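Local coordinates for penicillin-binding protein 2 (Pbp2) (Helicobacter pylori, PDB 5LP5) that probably acts as a penicillin-binding transpeptidase in peptidoglycan synthesis and forms a complex with the cell-shape protein MreC, at residues L231-L235 with H460-N464; E329-T335 with H354-Y360; T498-T503 with S569-G573. All coordinates share one frame; numbering follows the deposited sequence.

Interaction 1 (L231-L235 with H460-N464)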
loop_
_atom_site.group_PDB
_atom_site.type_symbol
_atom_site.label_atom_id
_atom_site.label_comp_id
_atom_site.label_asym_id
_atom_site.label_seq_id
_atom_site.Cartn_x
_atom_site.Cartn_y
_atom_site.Cartn_z
ATOM N N LEU A 231 -1.288 11.346 5.839
ATOM C CA LEU A 231 -1.934 11.987 6.992
ATOM C C LEU A 231 -1.184 11.686 8.281
ATOM O O LEU A 231 -0.918 10.528 8.622
ATOM C CB LEU A 231 -3.391 11.533 7.133
ATOM C CG LEU A 231 -4.222 12.075 8.303
ATOM C CD1 LEU A 231 -4.372 13.585 8.239
ATOM C CD2 LEU A 231 -5.593 11.426 8.305
ATOM N N GLN A 232 -0.860 12.744 9.007
ATOM C CA GLN A 232 -0.144 12.614 10.261
ATOM C C GLN A 232 -1.067 12.844 11.471
ATOM O O GLN A 232 -1.763 13.871 11.551
ATOM C CB GLN A 232 1.025 13.596 10.296
ATOM C CG GLN A 232 2.112 13.171 11.258
ATOM C CD GLN A 232 3.101 14.263 11.563
ATOM O OE1 GLN A 232 2.943 15.431 11.160
ATOM N NE2 GLN A 232 4.147 13.886 12.309
ATOM N N LEU A 233 -1.038 11.890 12.407
ATOM C CA LEU A 233 -1.827 11.936 13.635
ATOM C C LEU A 233 -0.946 12.271 14.828
ATOM O O LEU A 233 0.260 12.007 14.823
ATOM C CB LEU A 233 -2.504 10.591 13.923
ATOM C CG LEU A 233 -3.347 9.969 12.823
ATOM C CD1 LEU A 233 -4.038 8.730 13.336
ATOM C CD2 LEU A 233 -4.373 10.957 12.316
ATOM N N SER A 234 -1.579 12.812 15.863
ATOM C CA SER A 234 -0.893 13.260 17.063
ATOM C C SER A 234 -0.539 12.147 18.038
ATOM O O SER A 234 0.225 12.369 18.968
ATOM C CB SER A 234 -1.740 14.304 17.777
ATOM O OG SER A 234 -3.055 13.810 17.990
ATOM N N LEU A 235 -1.076 10.951 17.831
ATOM C CA LEU A 235 -0.719 9.835 18.699
ATOM C C LEU A 235 0.792 9.651 18.830
ATOM O O LEU A 235 1.527 9.946 17.903
ATOM C CB LEU A 235 -1.314 8.532 18.161
ATOM C CG LEU A 235 -2.822 8.370 18.102
ATOM C CD1 LEU A 235 -3.114 7.009 17.489
ATOM C CD2 LEU A 235 -3.438 8.475 19.474
ATOM N N HIS A 460 -8.535 16.165 19.176
ATOM C CA HIS A 460 -8.464 15.784 17.775
ATOM C C HIS A 460 -7.268 14.906 17.582
ATOM O O HIS A 460 -6.433 14.829 18.455
ATOM C CB HIS A 460 -8.436 17.008 16.839
ATOM C CG HIS A 460 -7.292 17.936 17.077
ATOM N ND1 HIS A 460 -7.284 18.864 18.095
ATOM C CD2 HIS A 460 -6.125 18.099 16.409
ATOM C CE1 HIS A 460 -6.151 19.544 18.056
ATOM N NE2 HIS A 460 -5.433 19.103 17.036
ATOM N N PHE A 461 -7.233 14.208 16.452
ATOM C CA PHE A 461 -6.160 13.276 16.119
ATOM C C PHE A 461 -5.275 13.805 14.988
ATOM O O PHE A 461 -4.073 13.562 14.972
ATOM C CB PHE A 461 -6.735 11.931 15.701
ATOM C CG PHE A 461 -7.351 11.160 16.834
ATOM C CD1 PHE A 461 -6.565 10.412 17.693
ATOM C CD2 PHE A 461 -8.718 11.186 17.038
ATOM C CE1 PHE A 461 -7.126 9.693 18.723
ATOM C CE2 PHE A 461 -9.292 10.472 18.064
ATOM C CZ PHE A 461 -8.494 9.729 18.909
ATOM N N ALA A 462 -5.859 14.514 14.031
ATOM C CA ALA A 462 -5.108 15.006 12.890
ATOM C C ALA A 462 -4.278 16.251 13.251
ATOM O O ALA A 462 -4.830 17.326 13.503
ATOM C CB ALA A 462 -6.058 15.311 11.747
ATOM N N ILE A 463 -2.952 16.117 13.244
ATOM C CA ILE A 463 -2.082 17.220 13.652
ATOM C C ILE A 463 -2.346 18.468 12.840
ATOM O O ILE A 463 -2.320 19.556 13.378
ATOM C CB ILE A 463 -0.584 16.846 13.589
ATOM C CG1 ILE A 463 -0.254 15.889 14.740
ATOM C CG2 ILE A 463 0.288 18.095 13.706
ATOM C CD1 ILE A 463 1.183 15.412 14.797
ATOM N N ASN A 464 -2.623 18.307 11.551
ATOM C CA ASN A 464 -2.927 19.447 10.671
ATOM C C ASN A 464 -4.385 19.930 10.801
ATOM O O ASN A 464 -4.892 20.628 9.936
ATOM C CB ASN A 464 -2.547 19.140 9.203
ATOM C CG ASN A 464 -3.118 17.807 8.692
ATOM O OD1 ASN A 464 -3.612 16.979 9.456
ATOM N ND2 ASN A 464 -2.987 17.575 7.387
#

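Interaction 2 (E329-T335 with H354-Y360)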
loop_
_atom_site.group_PDB
_atom_site.type_symbol
_atom_site.label_atom_id
_atom_site.label_comp_id
_atom_site.label_asym_id
_atom_site.label_seq_id
_atom_site.Cartn_x
_atom_site.Cartn_y
_atom_site.Cartn_z
ATOM N N GLU A 329 -15.701 29.257 48.589
ATOM C CA GLU A 329 -14.896 28.049 48.695
ATOM C C GLU A 329 -14.646 27.664 50.143
ATOM O O GLU A 329 -14.479 26.490 50.438
ATOM C CB GLU A 329 -13.573 28.184 47.908
ATOM C CG GLU A 329 -12.686 29.386 48.226
ATOM C CD GLU A 329 -12.981 30.607 47.363
ATOM O OE1 GLU A 329 -14.145 30.802 46.948
ATOM O OE2 GLU A 329 -12.053 31.393 47.124
ATOM N N ASN A 330 -14.669 28.645 51.039
ATOM C CA ASN A 330 -14.377 28.418 52.461
ATOM C C ASN A 330 -15.608 28.197 53.327
ATOM O O ASN A 330 -15.481 27.859 54.505
ATOM C CB ASN A 330 -13.612 29.602 53.019
ATOM C CG ASN A 330 -12.447 29.978 52.158
ATOM O OD1 ASN A 330 -11.516 29.199 52.006
ATOM N ND2 ASN A 330 -12.490 31.169 51.582
ATOM N N THR A 331 -16.791 28.404 52.758
ATOM C CA THR A 331 -18.022 28.103 53.464
ATOM C C THR A 331 -17.973 26.667 53.951
ATOM O O THR A 331 -17.936 25.713 53.161
ATOM C CB THR A 331 -19.228 28.300 52.557
ATOM O OG1 THR A 331 -19.162 29.621 51.984
ATOM C CG2 THR A 331 -20.523 28.098 53.337
ATOM N N THR A 332 -17.932 26.529 55.267
ATOM C CA THR A 332 -17.801 25.234 55.906
ATOM C C THR A 332 -19.158 24.869 56.498
ATOM O O THR A 332 -19.833 25.718 57.087
ATOM C CB THR A 332 -16.736 25.281 57.024
ATOM O OG1 THR A 332 -15.561 25.954 56.555
ATOM C CG2 THR A 332 -16.366 23.875 57.489
ATOM N N ILE A 333 -19.567 23.615 56.323
ATOM C CA ILE A 333 -20.822 23.125 56.907
ATOM C C ILE A 333 -20.641 21.708 57.452
ATOM O O ILE A 333 -19.735 20.994 57.032
ATOM C CB ILE A 333 -21.979 23.146 55.884
ATOM C CG1 ILE A 333 -21.708 22.159 54.729
ATOM C CG2 ILE A 333 -22.192 24.562 55.355
ATOM C CD1 ILE A 333 -22.835 22.038 53.717
ATOM N N PRO A 334 -21.494 21.302 58.403
ATOM C CA PRO A 334 -21.398 19.950 58.978
ATOM C C PRO A 334 -21.773 18.818 58.001
ATOM O O PRO A 334 -22.777 18.897 57.306
ATOM C CB PRO A 334 -22.353 19.996 60.183
ATOM C CG PRO A 334 -23.234 21.178 59.961
ATOM C CD PRO A 334 -22.474 22.148 59.109
ATOM N N THR A 335 -20.956 17.771 57.971
ATOM C CA THR A 335 -21.098 16.690 56.999
ATOM C C THR A 335 -21.227 15.329 57.686
ATOM O O THR A 335 -20.238 14.609 57.855
ATOM C CB THR A 335 -19.903 16.673 56.027
ATOM O OG1 THR A 335 -19.852 17.923 55.331
ATOM C CG2 THR A 335 -20.027 15.553 54.995
ATOM N N HIS A 354 -18.097 12.771 57.405
ATOM C CA HIS A 354 -16.887 13.567 57.171
ATOM C C HIS A 354 -16.835 14.908 57.918
ATOM O O HIS A 354 -16.375 15.918 57.378
ATOM C CB HIS A 354 -16.688 13.751 55.658
ATOM C CG HIS A 354 -16.422 12.463 54.932
ATOM N ND1 HIS A 354 -17.419 11.707 54.353
ATOM C CD2 HIS A 354 -15.268 11.790 54.713
ATOM C CE1 HIS A 354 -16.892 10.625 53.807
ATOM N NE2 HIS A 354 -15.587 10.656 54.004
ATOM N N GLY A 355 -17.292 14.907 59.165
ATOM C CA GLY A 355 -17.168 16.075 60.055
ATOM C C GLY A 355 -17.629 17.417 59.495
ATOM O O GLY A 355 -18.658 17.499 58.834
ATOM N N ASN A 356 -16.870 18.476 59.775
ATOM C CA ASN A 356 -17.051 19.772 59.113
ATOM C C ASN A 356 -16.241 19.753 57.814
ATOM O O ASN A 356 -15.138 19.207 57.779
ATOM C CB ASN A 356 -16.565 20.925 60.006
ATOM C CG ASN A 356 -17.613 21.394 61.016
ATOM O OD1 ASN A 356 -18.740 20.899 61.065
ATOM N ND2 ASN A 356 -17.238 22.372 61.823
ATOM N N SER A 357 -16.776 20.349 56.750
ATOM C CA SER A 357 -16.059 20.400 55.468
ATOM C C SER A 357 -16.493 21.548 54.543
ATOM O O SER A 357 -17.665 21.912 54.467
ATOM C CB SER A 357 -16.180 19.058 54.743
ATOM O OG SER A 357 -17.528 18.691 54.563
ATOM N N ASN A 358 -15.510 22.102 53.842
ATOM C CA ASN A 358 -15.719 23.205 52.899
ATOM C C ASN A 358 -15.672 22.641 51.473
ATOM O O ASN A 358 -15.693 21.421 51.284
ATOM C CB ASN A 358 -14.639 24.274 53.109
ATOM C CG ASN A 358 -13.232 23.700 53.058
ATOM O OD1 ASN A 358 -12.943 22.805 52.263
ATOM N ND2 ASN A 358 -12.354 24.205 53.920
ATOM N N LEU A 359 -15.598 23.519 50.476
ATOM C CA LEU A 359 -15.441 23.082 49.072
ATOM C C LEU A 359 -14.137 22.288 48.843
ATOM O O LEU A 359 -14.169 21.165 48.334
ATOM C CB LEU A 359 -15.511 24.282 48.108
ATOM C CG LEU A 359 -16.062 24.017 46.692
ATOM C CD1 LEU A 359 -16.263 25.313 45.917
ATOM C CD2 LEU A 359 -15.194 23.088 45.870
ATOM N N TYR A 360 -13.001 22.872 49.232
ATOM C CA TYR A 360 -11.683 22.213 49.102
ATOM C C TYR A 360 -11.736 20.773 49.633
ATOM O O TYR A 360 -11.250 19.838 48.989
ATOM C CB TYR A 360 -10.560 22.974 49.850
ATOM C CG TYR A 360 -10.233 24.392 49.367
ATOM C CD1 TYR A 360 -9.212 24.631 48.456
ATOM C CD2 TYR A 360 -10.924 25.495 49.865
ATOM C CE1 TYR A 360 -8.916 25.918 48.033
ATOM C CE2 TYR A 360 -10.629 26.779 49.449
ATOM C CZ TYR A 360 -9.629 26.984 48.534
ATOM O OH TYR A 360 -9.353 28.264 48.122
#

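Interaction 3 (T498-T503 with S569-G573)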
loop_
_atom_site.group_PDB
_atom_site.type_symbol
_atom_site.label_atom_id
_atom_site.label_comp_id
_atom_site.label_asym_id
_atom_site.label_seq_id
_atom_site.Cartn_x
_atom_site.Cartn_y
_atom_site.Cartn_z
ATOM N N THR A 498 -8.722 11.104 48.747
ATOM C CA THR A 498 -9.157 9.760 48.365
ATOM C C THR A 498 -8.064 9.008 47.602
ATOM O O THR A 498 -7.891 7.810 47.778
ATOM C CB THR A 498 -10.465 9.774 47.535
ATOM O OG1 THR A 498 -10.718 8.461 47.012
ATOM C CG2 THR A 498 -10.390 10.755 46.382
ATOM N N ALA A 499 -7.313 9.733 46.782
ATOM C CA ALA A 499 -6.316 9.130 45.903
ATOM C C ALA A 499 -4.885 9.364 46.383
ATOM O O ALA A 499 -4.012 9.701 45.585
ATOM C CB ALA A 499 -6.490 9.698 44.504
ATOM N N TYR A 500 -4.631 9.189 47.673
ATOM C CA TYR A 500 -3.286 9.414 48.209
ATOM C C TYR A 500 -2.465 8.128 48.292
ATOM O O TYR A 500 -1.319 8.083 47.841
ATOM C CB TYR A 500 -3.354 10.072 49.581
ATOM C CG TYR A 500 -1.999 10.246 50.218
ATOM C CD1 TYR A 500 -1.175 11.319 49.868
ATOM C CD2 TYR A 500 -1.534 9.337 51.162
ATOM C CE1 TYR A 500 0.066 11.495 50.449
ATOM C CE2 TYR A 500 -0.290 9.507 51.757
ATOM C CZ TYR A 500 0.511 10.590 51.393
ATOM O OH TYR A 500 1.763 10.770 51.961
ATOM N N HIS A 501 -3.061 7.087 48.868
ATOM C CA HIS A 501 -2.382 5.802 49.057
ATOM C C HIS A 501 -2.048 5.130 47.718
ATOM O O HIS A 501 -1.164 4.281 47.657
ATOM C CB HIS A 501 -3.202 4.872 49.983
ATOM C CG HIS A 501 -4.228 4.024 49.275
ATOM N ND1 HIS A 501 -5.393 4.536 48.734
ATOM C CD2 HIS A 501 -4.255 2.692 49.024
ATOM C CE1 HIS A 501 -6.088 3.556 48.181
ATOM N NE2 HIS A 501 -5.421 2.427 48.345
ATOM N N SER A 502 -2.741 5.542 46.656
ATOM C CA SER A 502 -2.601 4.907 45.346
ATOM C C SER A 502 -1.709 5.658 44.351
ATOM O O SER A 502 -1.059 5.012 43.533
ATOM C CB SER A 502 -3.979 4.652 44.726
ATOM O OG SER A 502 -4.849 5.748 44.930
ATOM N N THR A 503 -1.659 6.994 44.422
ATOM C CA THR A 503 -0.906 7.786 43.427
ATOM C C THR A 503 0.461 8.222 43.886
ATOM O O THR A 503 0.937 9.288 43.507
ATOM C CB THR A 503 -1.645 9.069 43.008
ATOM O OG1 THR A 503 -1.680 10.005 44.099
ATOM C CG2 THR A 503 -3.045 8.740 42.514
ATOM N N SER A 569 -10.489 5.276 43.193
ATOM C CA SER A 569 -9.184 5.349 43.831
ATOM C C SER A 569 -8.283 4.191 43.407
ATOM O O SER A 569 -7.074 4.346 43.305
ATOM C CB SER A 569 -9.363 5.341 45.346
ATOM O OG SER A 569 -8.137 5.558 46.022
ATOM N N LYS A 570 -8.892 3.045 43.123
ATOM C CA LYS A 570 -8.194 1.836 42.672
ATOM C C LYS A 570 -7.444 2.030 41.337
ATOM O O LYS A 570 -6.719 1.152 40.905
ATOM C CB LYS A 570 -9.245 0.718 42.543
ATOM C CG LYS A 570 -8.816 -0.703 42.893
ATOM C CD LYS A 570 -9.940 -1.472 43.615
ATOM C CE LYS A 570 -10.336 -2.795 42.950
ATOM N NZ LYS A 570 -9.189 -3.708 42.684
ATOM N N LEU A 571 -7.626 3.178 40.699
ATOM C CA LEU A 571 -7.021 3.461 39.405
ATOM C C LEU A 571 -5.833 4.420 39.458
ATOM O O LEU A 571 -5.316 4.835 38.412
ATOM C CB LEU A 571 -8.068 4.075 38.480
ATOM C CG LEU A 571 -9.277 3.228 38.141
ATOM C CD1 LEU A 571 -10.091 3.985 37.092
ATOM C CD2 LEU A 571 -8.836 1.862 37.623
ATOM N N GLY A 572 -5.413 4.791 40.661
ATOM C CA GLY A 572 -4.240 5.640 40.825
ATOM C C GLY A 572 -2.954 4.985 40.352
ATOM O O GLY A 572 -2.043 5.675 39.922
ATOM N N GLY A 573 -2.878 3.657 40.433
ATOM C CA GLY A 573 -1.677 2.928 40.025
ATOM C C GLY A 573 -1.460 2.964 38.522
ATOM O O GLY A 573 -0.327 2.813 38.041
#

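Interaction 1 (L231-L235 with H460-N464)
Leu-235 points the methyl CD2 at the rim of the Phe-461 ring, lying in the ring plane 4.0 Å from CE1. Phe-461 has CG anti to its own carbonyl carbon (chi1 -71°), which drops the ring onto the side of the contact that carries Leu-231, Leu-233 and Leu-235. Leu-233 starts off away from the 460-464 segment, but its CD2 comes back to 4.2 Å from Phe-461 CB. At the far end the Leu-231 and Asn-464 side chains run nearly perpendicular to each other, with CD1 of the leucine 3.7 Å from OD1 of the amide. Gln-232 and Ile-463 occupy the other side: the isoleucine tip CD1 reaches the glutamine CD at 3.9 Å, while its CG1 packs on the backbone of Ser-234.

Two backbone hydrogen bonds set this layout, Ser-234 N to Phe-461 O (2.8 Å) and Ile-463 N to Gln-232 O (3.1 Å). They flank a single bridge between Leu-233 and Ala-462. The Ser-234 hydroxyl bonds to Leu-264 O.

Asp-399 accepts the backbone N-H groups of Phe-461 and Ala-462. Strand 231-232 runs parallel to strand 56-57 of the N-terminal sheet, whereas the Phe-461 ring rests on Leu-264 and Ala-267 of strand 264-270 and on Val-162 of helix 160-163; the contact thus ties that N-terminal sheet to the transpeptidase fold.

Interaction 2 (E329-T335 with H354-Y360)
Thr-335 OG1 donates to Ser-357 OG at 2.6 Å, a hydroxyl-to-hydroxyl bond between two buried residues. The serine has OG set between its backbone N and carbonyl carbon (chi1 56°), and this turns the oxygen toward the threonine. Alongside, Ile-333 and Ser-357 form the hydrogen-bonded pair of a two-stranded antiparallel ladder: Ile-333 N to Ser-357 O is 3.2 Å and nearly straight (171° at the hydrogen), and Ser-357 N to Ile-333 O is 3.0 Å. Pro-334, which has no N-H to give, sits at the non-hydrogen-bonded pair with Asn-356. Beyond it His-354 and Gly-355 both face Thr-335 in a classic beta bulge, with His-354 N reaching Thr-335 O at 2.9 Å.

At the other end Leu-359 N bonds to Glu-329 O at 3.2 Å, just where helix 359-364 begins. Asn-358 is its N-cap, with OD1 taking the N-H of Lys-361. Here the packing takes over: the Glu-329 and Tyr-360 side chains run alongside each other in the same direction, with Glu-329 CG 3.5 Å from Tyr-360 CE2 and the carboxylate turned 59° from the ring. Asn-330 also runs beside the ring, OD1 lying 3.6 Å from CE2. Tyr-360 also touches Ala-483 and Val-486 of helix 475-493, and Glu-329 OE1 makes a salt bridge to Lys-480 of that helix.

Chemically, the antiparallel pairing is mostly backbone bonding reinforced by one hydroxyl pair. Glu-329 spends its methylene groups on the tyrosine, and the salt bridge to Lys-480 probably favours the ionised form of Glu-329.

Interaction 3 (T498-T503 with S569-G573)
Ser-569 has OG swung anti to its backbone N (chi1 -174°), which carries the hydroxyl across to the loop, where it donates to Thr-498 O at 2.9 Å. The Ser-569 OG comes in from above the Thr-498 carbonyl plane, 42° out of it. From the loop, the Ser-502 hydroxyl is tucked in over its own backbone (chi1 42°), a setting that places OG 3.1 Å from Ser-569 O; Ser-569 OG, at 3.5 Å from Ser-502 OG, is a weak alternative for the same proton. The edge of the His-501 imidazole borders this group, with CE1 3.6 Å from Ser-569 OG and the oxygen near the ring plane.

One turn on, Gly-572 presents a bare backbone, and Thr-503 CG2 lies 3.7 Å from its CA. The hydroxyl of Thr-503 turns back into its own loop and donates to Ala-499 O at 2.8 Å. Behind the loop, Thr-503 touches Cys-492 and Ala-499 touches Cys-512, the two halves of a disulfide.

The grip is therefore small and polar: serine hydroxyls and backbone carbonyls join the loop to the start of helix 572-584, close packing occurs where the glycine has no side chain, and no charged pair takes part.

In the fold
Interaction 2 falls, in sequence, between the two segments of interaction 1, and interaction 3 follows later. In space interaction 1 stands apart, at the junction with the N-terminal part, its centre about 44 Å from that of interaction 2 and about 32 Å from that of interaction 3. Interactions 2 and 3 have centres about 23 Å apart and nearest atoms about 8 Å apart. Helix 475-493 connects them: Tyr-360 packs on it, as do Ala-499 and Thr-503. The side chains of Leu-359 and Thr-498 come near, without touching, Ser-311, Lys-314 and Lys-513, whose SxxK and KTG-type pattern is consistent with a penicillin-binding active site. Interaction 1 thus joins two parts of the chain, while interactions 2 and 3 lie within the transpeptidase fold.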